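Local structure of cytochrome C-550 (Paracoccus versutus, 2BH4) at residues Phe12-Ala23 / Val30-Tyr40; Glu73-Pro83 / Thr101-Val112. The protein probably carries single electrons between redox partners through a covalently bound heme c, as other c-type cytochromes do, here in a variant with an altered axial iron ligand. The protein carries 1 engineered substitution. All coordinates share one frame; numbering follows the deposited sequence. Where two conformers were deposited one is given.

Contact 1: Phe12-Ala23 / Val30-Tyr40; sequences FNKCKACHMVQA and VKGGKTGPNLY. With HEC (heme c), chain B.
With CG set beside its backbone N and anti to the carbonyl carbon (chi1 -69°), His19 turns the edge of its imidazole to Pro37 O and one face to Leu39. His19 NE2 binds the iron, while its ND1 donates to Pro37 O at 2.7 Å, nearly straight (170°), in the ring plane and on a carbonyl lone pair. That bond fixes the rotation of the imidazole and would probably make it a stronger electron donor to the metal. Leu39 completes the hold: its CD1 lies over one ring face, 3.6 Å from the His19 centroid, in a CH-pi contact, and the same methyl meets Phe12 CE1 at the edge of the phenyl ring.

A second torsion places the amide of Asn38, whose CG is anti to its own N (chi1 -171°). The amide pairs with the Gln22 backbone like a neighbouring strand: Asn38 OD1 accepts from Gln22 N (3.0 Å) and Asn38 ND2 donates to Gln22 O (2.9 Å). OD1 also takes Tyr40 N from the opposite face of its plane, closing an Asx turn. Val21 and Val30 form an antiparallel hydrogen-bonded pair, and Val30 CG1 rests 3.9 Å from Phe12 CE2. Near the heme, Gly36 N bonds to Cys18 O; farther from it, Gly33 N bonds to Lys16 O at 2.9 Å, and side chains at Gly32 and Gly33 would collide with the facing carbonyls.

Cys15 and Cys18 form thioethers to heme CAB and CAC, the carbons of the former vinyl groups, and with His19 they make up the CXXCH heme-binding motif of c-type cytochromes.

Contact 2: Glu73-Pro83 / Thr101-Val112; sequences EADLIEYVTDP and TFKLGKNQADVV. With HEC (heme c), chain B.
Val80 and Leu104 lie side by side against the heme edge, Val80 CG1 3.6 Å from Leu104 CD2. With Val80 CG1 anti to the backbone N (chi1 164°), Val80 CG2 faces heme CMB at 3.7 Å. Phe102 turns one ring face to heme methyl CMC, and Tyr79, with Pro83 CB over one face of its ring, joins it in lining the heme side opposite His19, next to Lys100, the engineered sixth ligand. Leu104 N donates to Val80 O (3.0 Å) in the carbonyl plane, and a water bridges Val80 O to Phe102 O.

Further out, Val112 CG2 fits between Leu76 CB (3.7 Å) and Ile77 CG1 (3.8 Å), where the segments of the two helices cross at 124° with axes 9.1 Å apart. Gln108, bent at chi2, lays CG against Thr81 OG1 at 3.4 Å and sends NE2 back to Leu104 O at 2.8 Å. The Thr81 hydroxyl is itself spent on Ile77 O. Cutting Gln108 back to an alanine would probably leave Leu104 O without this side-chain donor and open a gap beside Thr81.

The packing of helix 73-81 on the C-terminal helix, with the sixth-ligand loop between them in sequence, is that of the class I cytochrome c fold.

Contact 1 closes before contact 2 opens along the chain, and their centres lie about 15 Å apart with the heme shared between them. Segments 12-23 and 30-40 supply the thioethers and the histidine side; segments 73-83 and 101-112 line part of the other side, where Lys100, just before the latter, replaces the natural methionine. The two also meet at the porphyrin rim, where Lys14 CD packs on Leu104 CD1 at 3.6 Å. Helix 108-117 is common ground: contact 2 uses its start, and Phe12 touches both Val111 there and Leu115 further along, where Leu39 joins it. The contacts thus enclose the heme from its two sides, an example of a fold built around its cofactor.

Contact 1: Phe12-Ala23 / Val30-Tyr40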
loop_
_atom_site.group_PDB
_atom_site.type_symbol
_atom_site.label_atom_id
_atom_site.label_comp_id
_atom_site.label_asym_id
_atom_site.label_seq_id
_atom_site.Cartn_x
_atom_site.Cartn_y
_atom_site.Cartn_z
ATOM N N PHE A 12 -11.867 -0.044 -2.572
ATOM C CA PHE A 12 -11.080 0.821 -1.720
ATOM C C PHE A 12 -11.901 1.336 -0.545
ATOM O O PHE A 12 -11.324 1.855 0.409
ATOM C CB PHE A 12 -10.448 1.973 -2.526
ATOM C CG PHE A 12 -9.362 2.694 -1.794
ATOM C CD1 PHE A 12 -8.071 2.193 -1.787
ATOM C CD2 PHE A 12 -9.639 3.843 -1.076
ATOM C CE1 PHE A 12 -7.071 2.849 -1.084
ATOM C CE2 PHE A 12 -8.656 4.490 -0.351
ATOM C CZ PHE A 12 -7.376 3.999 -0.348
ATOM N N ASN A 13 -13.227 1.207 -0.587
ATOM C CA ASN A 13 -14.015 1.528 0.605
ATOM C C ASN A 13 -13.598 0.687 1.832
ATOM O O ASN A 13 -13.785 1.115 2.964
ATOM C CB ASN A 13 -15.522 1.427 0.332
ATOM C CG ASN A 13 -16.023 2.496 -0.642
ATOM O OD1 ASN A 13 -15.449 3.587 -0.776
ATOM N ND2 ASN A 13 -17.104 2.169 -1.346
ATOM N N LYS A 14 -12.994 -0.472 1.609
ATOM C CA LYS A 14 -12.432 -1.311 2.707
ATOM C C LYS A 14 -11.088 -0.823 3.229
ATOM O O LYS A 14 -10.566 -1.391 4.210
ATOM C CB LYS A 14 -12.254 -2.732 2.219
ATOM C CG LYS A 14 -13.554 -3.436 1.937
ATOM C CD LYS A 14 -13.352 -4.752 1.245
ATOM C CE LYS A 14 -14.697 -5.340 0.835
ATOM N NZ LYS A 14 -15.314 -4.569 -0.263
ATOM N N CYS A 15 -10.497 0.150 2.529
ATOM C CA CYS A 15 -9.202 0.729 2.888
ATOM C C CYS A 15 -9.293 2.130 3.475
ATOM O O CYS A 15 -8.407 2.542 4.239
ATOM C CB CYS A 15 -8.316 0.837 1.638
ATOM S SG CYS A 15 -8.305 -0.611 0.562
ATOM N N LYS A 16 -10.342 2.864 3.115
ATOM C CA LYS A 16 -10.397 4.303 3.414
ATOM C C LYS A 16 -10.624 4.651 4.882
ATOM O O LYS A 16 -10.384 5.792 5.281
ATOM C CB LYS A 16 -11.411 5.031 2.527
ATOM C CG LYS A 16 -12.830 4.816 2.861
ATOM C CD LYS A 16 -13.654 5.636 1.886
ATOM C CE LYS A 16 -15.122 5.504 2.125
ATOM N NZ LYS A 16 -15.837 6.201 1.014
ATOM N N ALA A 17 -11.045 3.687 5.691
ATOM C CA ALA A 17 -11.117 3.929 7.125
ATOM C C ALA A 17 -9.745 4.361 7.637
ATOM O O ALA A 17 -9.635 5.196 8.543
ATOM C CB ALA A 17 -11.577 2.705 7.868
ATOM N N CYS A 18 -8.702 3.772 7.061
ATOM C CA CYS A 18 -7.346 4.013 7.490
ATOM C C CYS A 18 -6.480 4.868 6.575
ATOM O O CYS A 18 -5.555 5.529 7.049
ATOM C CB CYS A 18 -6.682 2.666 7.702
ATOM S SG CYS A 18 -7.505 1.710 8.993
ATOM N N HIS A 19 -6.770 4.817 5.278
ATOM C CA HIS A 19 -5.961 5.466 4.259
ATOM C C HIS A 19 -6.725 6.497 3.461
ATOM O O HIS A 19 -7.878 6.275 3.082
ATOM C CB HIS A 19 -5.488 4.428 3.231
ATOM C CG HIS A 19 -4.489 3.430 3.736
ATOM N ND1 HIS A 19 -3.137 3.692 3.834
ATOM C CD2 HIS A 19 -4.637 2.119 4.048
ATOM C CE1 HIS A 19 -2.502 2.592 4.200
ATOM N NE2 HIS A 19 -3.391 1.620 4.336
ATOM N N MET A 20 -6.048 7.586 3.117
ATOM C CA MET A 20 -6.567 8.488 2.087
ATOM C C MET A 20 -5.784 8.332 0.798
ATOM O O MET A 20 -4.734 7.700 0.766
ATOM C CB MET A 20 -6.503 9.940 2.540
ATOM C CG MET A 20 -5.113 10.505 2.595
ATOM S SD MET A 20 -5.052 12.167 3.265
ATOM C CE MET A 20 -5.483 11.862 4.962
ATOM N N VAL A 21 -6.339 8.907 -0.261
ATOM C CA VAL A 21 -5.636 9.085 -1.533
ATOM C C VAL A 21 -5.782 10.575 -1.820
ATOM O O VAL A 21 -6.867 11.049 -2.201
ATOM C CB VAL A 21 -6.231 8.229 -2.662
ATOM C CG1 VAL A 21 -5.473 8.458 -3.966
ATOM C CG2 VAL A 21 -6.195 6.748 -2.277
ATOM N N GLN A 22 -4.709 11.306 -1.561
ATOM C CA GLN A 22 -4.699 12.766 -1.683
ATOM C C GLN A 22 -3.490 13.220 -2.492
ATOM O O GLN A 22 -2.355 12.872 -2.194
ATOM C CB GLN A 22 -4.678 13.398 -0.288
ATOM C CG GLN A 22 -4.934 14.891 -0.289
ATOM C CD GLN A 22 -4.775 15.486 1.098
ATOM O OE1 GLN A 22 -3.668 15.804 1.533
ATOM N NE2 GLN A 22 -5.887 15.626 1.804
ATOM N N ALA A 23 -3.739 14.015 -3.526
ATOM C CA ALA A 23 -2.654 14.473 -4.386
ATOM C C ALA A 23 -1.722 15.480 -3.693
ATOM O O ALA A 23 -2.102 16.073 -2.684
ATOM C CB ALA A 23 -3.230 15.047 -5.661
ATOM N N VAL A 30 -9.688 10.226 -2.669
ATOM C CA VAL A 30 -10.526 9.541 -1.697
ATOM C C VAL A 30 -10.220 10.121 -0.333
ATOM O O VAL A 30 -9.110 9.990 0.155
ATOM C CB VAL A 30 -10.269 8.010 -1.646
ATOM C CG1 VAL A 30 -11.220 7.347 -0.660
ATOM C CG2 VAL A 30 -10.435 7.406 -3.032
ATOM N N LYS A 31 -11.206 10.785 0.255
ATOM C CA LYS A 31 -11.095 11.250 1.617
ATOM C C LYS A 31 -11.050 10.016 2.510
ATOM O O LYS A 31 -11.865 9.095 2.359
ATOM C CB LYS A 31 -12.307 12.115 1.971
ATOM C CG LYS A 31 -12.332 12.667 3.393
ATOM C CD LYS A 31 -12.077 14.161 3.459
ATOM C CE LYS A 31 -12.709 14.780 4.708
ATOM N NZ LYS A 31 -12.668 13.878 5.893
ATOM N N GLY A 32 -10.097 9.990 3.432
ATOM C CA GLY A 32 -9.917 8.823 4.254
ATOM C C GLY A 32 -9.155 9.135 5.512
ATOM O O GLY A 32 -8.823 10.293 5.776
ATOM N N GLY A 33 -8.877 8.089 6.268
ATOM C CA GLY A 33 -8.204 8.206 7.533
ATOM C C GLY A 33 -6.717 8.456 7.426
ATOM O O GLY A 33 -6.143 8.556 6.333
ATOM N N LYS A 34 -6.075 8.526 8.580
ATOM C CA LYS A 34 -4.645 8.804 8.662
ATOM C C LYS A 34 -3.894 7.753 9.474
ATOM O O LYS A 34 -2.677 7.895 9.706
ATOM C CB LYS A 34 -4.403 10.205 9.231
ATOM C CG LYS A 34 -4.734 11.337 8.254
ATOM C CD LYS A 34 -4.431 12.702 8.850
ATOM C CE LYS A 34 -4.438 13.808 7.809
ATOM N NZ LYS A 34 -3.593 14.944 8.278
ATOM N N THR A 35 -4.601 6.679 9.831
ATOM C CA THR A 35 -4.034 5.546 10.531
ATOM C C THR A 35 -2.945 4.867 9.671
ATOM O O THR A 35 -1.931 4.394 10.173
ATOM C CB THR A 35 -5.154 4.532 10.917
ATOM O OG1 THR A 35 -5.959 5.145 11.931
ATOM C CG2 THR A 35 -4.553 3.272 11.444
ATOM N N GLY A 36 -3.181 4.781 8.367
ATOM C CA GLY A 36 -2.163 4.313 7.437
ATOM C C GLY A 36 -1.743 5.488 6.577
ATOM O O GLY A 36 -2.444 6.496 6.533
ATOM N N PRO A 37 -0.621 5.364 5.861
ATOM C CA PRO A 37 -0.147 6.481 5.065
ATOM C C PRO A 37 -0.978 6.772 3.796
ATOM O O PRO A 37 -1.724 5.922 3.284
ATOM C CB PRO A 37 1.275 6.053 4.688
ATOM C CG PRO A 37 1.281 4.615 4.779
ATOM C CD PRO A 37 0.328 4.241 5.856
ATOM N N ASN A 38 -0.842 7.992 3.305
ATOM C CA ASN A 38 -1.453 8.394 2.043
ATOM C C ASN A 38 -0.972 7.427 0.957
ATOM O O ASN A 38 0.233 7.136 0.851
ATOM C CB ASN A 38 -0.991 9.820 1.724
ATOM C CG ASN A 38 -1.712 10.465 0.543
ATOM O OD1 ASN A 38 -2.505 9.860 -0.180
ATOM N ND2 ASN A 38 -1.465 11.757 0.382
ATOM N N LEU A 39 -1.927 6.923 0.175
ATOM C CA LEU A 39 -1.625 5.965 -0.895
ATOM C C LEU A 39 -1.588 6.584 -2.282
ATOM O O LEU A 39 -1.297 5.873 -3.245
ATOM C CB LEU A 39 -2.575 4.754 -0.842
ATOM C CG LEU A 39 -2.475 3.893 0.422
ATOM C CD1 LEU A 39 -3.467 2.756 0.410
ATOM C CD2 LEU A 39 -1.070 3.373 0.622
ATOM N N TYR A 40 -1.845 7.887 -2.403
ATOM C CA TYR A 40 -1.589 8.539 -3.673
ATOM C C TYR A 40 -0.131 8.269 -4.042
ATOM O O TYR A 40 0.765 8.482 -3.242
ATOM C CB TYR A 40 -1.783 10.054 -3.624
ATOM C CG TYR A 40 -1.331 10.718 -4.912
ATOM C CD1 TYR A 40 0.004 11.058 -5.126
ATOM C CD2 TYR A 40 -2.236 10.938 -5.941
ATOM C CE1 TYR A 40 0.418 11.615 -6.340
ATOM C CE2 TYR A 40 -1.848 11.507 -7.130
ATOM C CZ TYR A 40 -0.529 11.843 -7.337
ATOM O OH TYR A 40 -0.172 12.405 -8.547
HETATM FE FE HEC B . -2.957 -0.354 4.692
HETATM C CHA HEC B . 0.368 0.256 5.025
HETATM C CHB HEC B . -2.572 -0.596 1.305
HETATM C CHC HEC B . -6.222 -1.353 4.373
HETATM C CHD HEC B . -3.534 0.465 7.951
HETATM N NA HEC B . -1.401 -0.203 3.425
HETATM C C1A HEC B . -0.083 0.039 3.745
HETATM C C2A HEC B . 0.738 0.036 2.567
HETATM C C3A HEC B . -0.086 -0.209 1.536
HETATM C C4A HEC B . -1.437 -0.364 2.053
HETATM C CMA HEC B . 0.318 -0.321 0.063
HETATM C CAA HEC B . 2.243 0.325 2.539
HETATM C CBA HEC B . 2.401 1.835 2.368
HETATM C CGA HEC B . 3.817 2.363 2.372
HETATM O O1A HEC B . 3.964 3.629 2.409
HETATM O O2A HEC B . 4.797 1.571 2.326
HETATM N NB HEC B . -4.174 -0.874 3.132
HETATM C C1B HEC B . -3.829 -0.824 1.799
HETATM C C2B HEC B . -4.998 -1.173 1.020
HETATM C C3B HEC B . -5.984 -1.432 1.868
HETATM C C4B HEC B . -5.506 -1.220 3.221
HETATM C CMB HEC B . -5.032 -1.208 -0.516
HETATM C CAB HEC B . -7.413 -1.895 1.515
HETATM C CBB HEC B . -7.469 -3.092 0.860
HETATM N NC HEC B . -4.559 -0.425 5.894
HETATM C C1C HEC B . -5.806 -0.904 5.617
HETATM C C2C HEC B . -6.649 -0.794 6.787
HETATM C C3C HEC B . -5.928 -0.291 7.797
HETATM C C4C HEC B . -4.608 -0.033 7.232
HETATM C CMC HEC B . -8.130 -1.222 6.806
HETATM C CAC HEC B . -6.350 0.028 9.258
HETATM C CBC HEC B . -7.005 -0.878 10.034
HETATM N ND HEC B . -1.803 0.244 6.212
HETATM C C1D HEC B . -2.243 0.498 7.504
HETATM C C2D HEC B . -1.104 0.737 8.363
HETATM C C3D HEC B . 0.083 0.664 7.475
HETATM C C4D HEC B . -0.414 0.337 6.132
HETATM C CMD HEC B . -1.065 1.043 9.863
HETATM C CAD HEC B . 1.537 0.796 7.967
HETATM C CBD HEC B . 1.991 -0.669 8.119
HETATM C CGD HEC B . 3.229 -0.846 8.992
HETATM O O1D HEC B . 3.866 0.174 9.336
HETATM O O2D HEC B . 3.595 -2.007 9.311
HETATM O O HOH W 1 -14.419 8.901 1.163
HETATM O O HOH W 2 -8.023 5.810 10.615
HETATM O O HOH W 3 -3.758 8.284 5.032
#

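Contact 2: Glu73-Pro83 / Thr101-Val112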
loop_
_atom_site.group_PDB
_atom_site.type_symbol
_atom_site.label_atom_id
_atom_site.label_comp_id
_atom_site.label_asym_id
_atom_site.label_seq_id
_atom_site.Cartn_x
_atom_site.Cartn_y
_atom_site.Cartn_z
ATOM N N GLU A 73 3.517 -3.434 -8.793
ATOM C CA GLU A 73 2.162 -3.937 -8.846
ATOM C C GLU A 73 2.065 -5.369 -8.284
ATOM O O GLU A 73 1.147 -5.664 -7.504
ATOM C CB GLU A 73 1.635 -3.845 -10.285
ATOM C CG GLU A 73 1.251 -2.392 -10.642
ATOM C CD GLU A 73 0.708 -2.246 -12.060
ATOM O OE1 GLU A 73 0.181 -3.243 -12.591
ATOM O OE2 GLU A 73 0.804 -1.136 -12.620
ATOM N N ALA A 74 3.058 -6.215 -8.566
ATOM C CA ALA A 74 3.039 -7.596 -8.077
ATOM C C ALA A 74 3.140 -7.658 -6.541
ATOM O O ALA A 74 2.396 -8.393 -5.876
ATOM C CB ALA A 74 4.157 -8.412 -8.741
ATOM N N ASP A 75 4.040 -6.863 -5.982
ATOM C CA ASP A 75 4.207 -6.840 -4.528
ATOM C C ASP A 75 2.966 -6.248 -3.856
ATOM O O ASP A 75 2.545 -6.736 -2.805
ATOM C CB ASP A 75 5.482 -6.084 -4.129
ATOM C CG ASP A 75 6.704 -6.986 -4.112
ATOM O OD1 ASP A 75 6.588 -8.171 -3.704
ATOM O OD2 ASP A 75 7.798 -6.504 -4.445
ATOM N N LEU A 76 2.366 -5.215 -4.447
ATOM C CA LEU A 76 1.134 -4.654 -3.903
ATOM C C LEU A 76 0.011 -5.671 -3.860
ATOM O O LEU A 76 -0.687 -5.793 -2.855
ATOM C CB LEU A 76 0.683 -3.431 -4.684
ATOM C CG LEU A 76 1.475 -2.160 -4.403
ATOM C CD1 LEU A 76 1.222 -1.124 -5.472
ATOM C CD2 LEU A 76 1.185 -1.586 -2.983
ATOM N N ILE A 77 -0.141 -6.454 -4.927
ATOM C CA ILE A 77 -1.201 -7.450 -4.929
ATOM C C ILE A 77 -0.991 -8.449 -3.783
ATOM O O ILE A 77 -1.930 -8.795 -3.070
ATOM C CB ILE A 77 -1.289 -8.156 -6.286
ATOM C CG1 ILE A 77 -1.811 -7.164 -7.321
ATOM C CG2 ILE A 77 -2.214 -9.372 -6.205
ATOM C CD1 ILE A 77 -1.717 -7.676 -8.745
ATOM N N GLU A 78 0.249 -8.891 -3.595
ATOM C CA GLU A 78 0.549 -9.855 -2.532
ATOM C C GLU A 78 0.315 -9.246 -1.154
ATOM O O GLU A 78 -0.336 -9.847 -0.303
ATOM C CB GLU A 78 1.982 -10.378 -2.663
ATOM C CG GLU A 78 2.202 -11.282 -3.891
ATOM C CD GLU A 78 3.608 -11.808 -4.007
ATOM O OE1 GLU A 78 4.437 -11.485 -3.118
ATOM O OE2 GLU A 78 3.881 -12.530 -4.996
ATOM N N TYR A 79 0.830 -8.042 -0.941
ATOM C CA TYR A 79 0.707 -7.377 0.363
ATOM C C TYR A 79 -0.757 -7.094 0.717
ATOM O O TYR A 79 -1.190 -7.353 1.833
ATOM C CB TYR A 79 1.541 -6.103 0.365
ATOM C CG TYR A 79 1.488 -5.329 1.663
ATOM C CD1 TYR A 79 2.273 -5.684 2.746
ATOM C CD2 TYR A 79 0.633 -4.237 1.791
ATOM C CE1 TYR A 79 2.204 -4.958 3.927
ATOM C CE2 TYR A 79 0.593 -3.494 2.961
ATOM C CZ TYR A 79 1.370 -3.871 4.024
ATOM O OH TYR A 79 1.288 -3.133 5.225
ATOM N N VAL A 80 -1.524 -6.589 -0.241
ATOM C CA VAL A 80 -2.962 -6.325 -0.035
ATOM C C VAL A 80 -3.713 -7.606 0.284
ATOM O O VAL A 80 -4.703 -7.597 1.025
ATOM C CB VAL A 80 -3.533 -5.598 -1.263
ATOM C CG1 VAL A 80 -5.042 -5.630 -1.315
ATOM C CG2 VAL A 80 -2.964 -4.171 -1.295
ATOM N N THR A 81 -3.285 -8.708 -0.325
ATOM C CA THR A 81 -3.927 -9.993 -0.097
ATOM C C THR A 81 -3.685 -10.461 1.344
ATOM O O THR A 81 -4.589 -10.949 2.006
ATOM C CB THR A 81 -3.442 -11.044 -1.116
ATOM O OG1 THR A 81 -3.765 -10.613 -2.446
ATOM C CG2 THR A 81 -4.055 -12.402 -0.861
ATOM N N ASP A 82 -2.464 -10.309 1.843
ATOM C CA ASP A 82 -2.121 -10.828 3.171
ATOM C C ASP A 82 -0.815 -10.173 3.653
ATOM O O ASP A 82 0.281 -10.663 3.366
ATOM C CB ASP A 82 -1.998 -12.352 3.063
ATOM C CG ASP A 82 -2.220 -13.078 4.368
ATOM O OD1 ASP A 82 -2.117 -12.475 5.454
ATOM O OD2 ASP A 82 -2.438 -14.312 4.322
ATOM N N PRO A 83 -0.922 -9.031 4.351
ATOM C CA PRO A 83 0.270 -8.254 4.707
ATOM C C PRO A 83 1.322 -8.951 5.540
ATOM O O PRO A 83 2.512 -8.808 5.252
ATOM C CB PRO A 83 -0.295 -7.056 5.482
ATOM C CG PRO A 83 -1.718 -6.996 5.131
ATOM C CD PRO A 83 -2.176 -8.305 4.639
ATOM N N THR A 101 -2.877 -6.236 9.664
ATOM C CA THR A 101 -3.068 -7.591 9.192
ATOM C C THR A 101 -4.255 -7.669 8.216
ATOM O O THR A 101 -4.610 -8.775 7.714
ATOM C CB THR A 101 -3.284 -8.578 10.378
ATOM O OG1 THR A 101 -4.436 -8.193 11.135
ATOM C CG2 THR A 101 -2.058 -8.581 11.306
ATOM N N PHE A 102 -4.915 -6.532 7.985
ATOM C CA PHE A 102 -6.098 -6.563 7.131
ATOM C C PHE A 102 -5.830 -7.245 5.790
ATOM O O PHE A 102 -4.917 -6.839 5.061
ATOM C CB PHE A 102 -6.590 -5.145 6.922
ATOM C CG PHE A 102 -7.851 -5.081 6.145
ATOM C CD1 PHE A 102 -9.047 -5.324 6.762
ATOM C CD2 PHE A 102 -7.837 -4.811 4.802
ATOM C CE1 PHE A 102 -10.211 -5.315 6.053
ATOM C CE2 PHE A 102 -9.004 -4.805 4.086
ATOM C CZ PHE A 102 -10.187 -5.040 4.715
ATOM N N LYS A 103 -6.655 -8.253 5.471
ATOM C CA LYS A 103 -6.520 -9.035 4.250
ATOM C C LYS A 103 -7.674 -8.741 3.332
ATOM O O LYS A 103 -8.824 -8.811 3.746
ATOM C CB LYS A 103 -6.512 -10.531 4.564
ATOM C CG LYS A 103 -5.472 -10.953 5.566
ATOM C CD LYS A 103 -5.671 -12.364 6.065
ATOM C CE LYS A 103 -5.011 -12.522 7.408
ATOM N NZ LYS A 103 -5.632 -11.612 8.459
ATOM N N LEU A 104 -7.370 -8.465 2.070
ATOM C CA LEU A 104 -8.423 -8.283 1.067
ATOM C C LEU A 104 -8.525 -9.590 0.301
ATOM O O LEU A 104 -7.564 -10.043 -0.305
ATOM C CB LEU A 104 -8.102 -7.124 0.144
ATOM C CG LEU A 104 -9.153 -6.792 -0.908
ATOM C CD1 LEU A 104 -10.431 -6.301 -0.271
ATOM C CD2 LEU A 104 -8.603 -5.790 -1.898
ATOM N N GLY A 105 -9.733 -10.149 0.299
ATOM C CA GLY A 105 -9.960 -11.507 -0.161
ATOM C C GLY A 105 -10.293 -11.661 -1.620
ATOM O O GLY A 105 -10.192 -12.763 -2.166
ATOM N N LYS A 106 -10.676 -10.566 -2.260
ATOM C CA LYS A 106 -10.972 -10.597 -3.679
ATOM C C LYS A 106 -10.721 -9.233 -4.283
ATOM O O LYS A 106 -10.549 -8.251 -3.565
ATOM C CB LYS A 106 -12.402 -11.056 -3.914
ATOM C CG LYS A 106 -13.465 -10.193 -3.259
ATOM C CD LYS A 106 -14.866 -10.757 -3.518
ATOM C CE LYS A 106 -15.926 -9.900 -2.845
ATOM N NZ LYS A 106 -17.307 -10.442 -3.060
ATOM N N ASN A 107 -10.649 -9.191 -5.607
ATOM C CA ASN A 107 -10.530 -7.959 -6.342
ATOM C C ASN A 107 -9.236 -7.225 -6.000
ATOM O O ASN A 107 -9.159 -6.004 -6.071
ATOM C CB ASN A 107 -11.740 -7.070 -6.081
ATOM C CG ASN A 107 -13.051 -7.755 -6.417
ATOM O OD1 ASN A 107 -14.003 -7.719 -5.639
ATOM N ND2 ASN A 107 -13.082 -8.438 -7.550
ATOM N N GLN A 108 -8.196 -7.986 -5.679
ATOM C CA GLN A 108 -6.942 -7.357 -5.275
ATOM C C GLN A 108 -6.248 -6.644 -6.436
ATOM O O GLN A 108 -5.770 -5.505 -6.289
ATOM C CB GLN A 108 -5.995 -8.372 -4.608
ATOM C CG GLN A 108 -6.598 -9.108 -3.421
ATOM C CD GLN A 108 -7.268 -10.430 -3.797
ATOM O OE1 GLN A 108 -7.661 -10.667 -4.959
ATOM N NE2 GLN A 108 -7.446 -11.286 -2.799
ATOM N N ALA A 109 -6.197 -7.280 -7.604
ATOM C CA ALA A 109 -5.628 -6.616 -8.762
ATOM C C ALA A 109 -6.426 -5.357 -9.107
ATOM O O ALA A 109 -5.882 -4.396 -9.649
ATOM C CB ALA A 109 -5.568 -7.543 -9.966
ATOM N N ASP A 110 -7.735 -5.401 -8.882
ATOM C CA ASP A 110 -8.591 -4.237 -9.146
ATOM C C ASP A 110 -8.193 -3.043 -8.260
ATOM O O ASP A 110 -8.021 -1.923 -8.742
ATOM C CB ASP A 110 -10.073 -4.583 -8.961
ATOM C CG ASP A 110 -10.583 -5.642 -9.961
ATOM O OD1 ASP A 110 -10.006 -5.832 -11.070
ATOM O OD2 ASP A 110 -11.593 -6.287 -9.617
ATOM N N VAL A 111 -8.044 -3.277 -6.960
ATOM C CA VAL A 111 -7.674 -2.185 -6.071
ATOM C C VAL A 111 -6.285 -1.661 -6.460
ATOM O O VAL A 111 -6.043 -0.465 -6.458
ATOM C CB VAL A 111 -7.803 -2.579 -4.553
ATOM C CG1 VAL A 111 -6.648 -3.462 -4.088
ATOM C CG2 VAL A 111 -7.885 -1.351 -3.651
ATOM N N VAL A 112 -5.375 -2.553 -6.824
ATOM C CA VAL A 112 -4.043 -2.117 -7.232
ATOM C C VAL A 112 -4.099 -1.289 -8.536
ATOM O O VAL A 112 -3.350 -0.325 -8.710
ATOM C CB VAL A 112 -3.048 -3.284 -7.278
ATOM C CG1 VAL A 112 -1.714 -2.859 -7.883
ATOM C CG2 VAL A 112 -2.842 -3.855 -5.852
HETATM FE FE HEC B . -2.957 -0.354 4.692
HETATM C CHA HEC B . 0.368 0.256 5.025
HETATM C CHB HEC B . -2.572 -0.596 1.305
HETATM C CHC HEC B . -6.222 -1.353 4.373
HETATM C CHD HEC B . -3.534 0.465 7.951
HETATM N NA HEC B . -1.401 -0.203 3.425
HETATM C C1A HEC B . -0.083 0.039 3.745
HETATM C C2A HEC B . 0.738 0.036 2.567
HETATM C C3A HEC B . -0.086 -0.209 1.536
HETATM C C4A HEC B . -1.437 -0.364 2.053
HETATM C CMA HEC B . 0.318 -0.321 0.063
HETATM C CAA HEC B . 2.243 0.325 2.539
HETATM C CBA HEC B . 2.401 1.835 2.368
HETATM C CGA HEC B . 3.817 2.363 2.372
HETATM O O1A HEC B . 3.964 3.629 2.409
HETATM O O2A HEC B . 4.797 1.571 2.326
HETATM N NB HEC B . -4.174 -0.874 3.132
HETATM C C1B HEC B . -3.829 -0.824 1.799
HETATM C C2B HEC B . -4.998 -1.173 1.020
HETATM C C3B HEC B . -5.984 -1.432 1.868
HETATM C C4B HEC B . -5.506 -1.220 3.221
HETATM C CMB HEC B . -5.032 -1.208 -0.516
HETATM C CAB HEC B . -7.413 -1.895 1.515
HETATM C CBB HEC B . -7.469 -3.092 0.860
HETATM N NC HEC B . -4.559 -0.425 5.894
HETATM C C1C HEC B . -5.806 -0.904 5.617
HETATM C C2C HEC B . -6.649 -0.794 6.787
HETATM C C3C HEC B . -5.928 -0.291 7.797
HETATM C C4C HEC B . -4.608 -0.033 7.232
HETATM C CMC HEC B . -8.130 -1.222 6.806
HETATM C CAC HEC B . -6.350 0.028 9.258
HETATM C CBC HEC B . -7.005 -0.878 10.034
HETATM N ND HEC B . -1.803 0.244 6.212
HETATM C C1D HEC B . -2.243 0.498 7.504
HETATM C C2D HEC B . -1.104 0.737 8.363
HETATM C C3D HEC B . 0.083 0.664 7.475
HETATM C C4D HEC B . -0.414 0.337 6.132
HETATM C CMD HEC B . -1.065 1.043 9.863
HETATM C CAD HEC B . 1.537 0.796 7.967
HETATM C CBD HEC B . 1.991 -0.669 8.119
HETATM C CGD HEC B . 3.229 -0.846 8.992
HETATM O O1D HEC B . 3.866 0.174 9.336
HETATM O O2D HEC B . 3.595 -2.007 9.311
HETATM O O HOH W 4 -5.147 -5.429 2.684
HETATM O O HOH W 5 -1.962 -10.350 7.327
#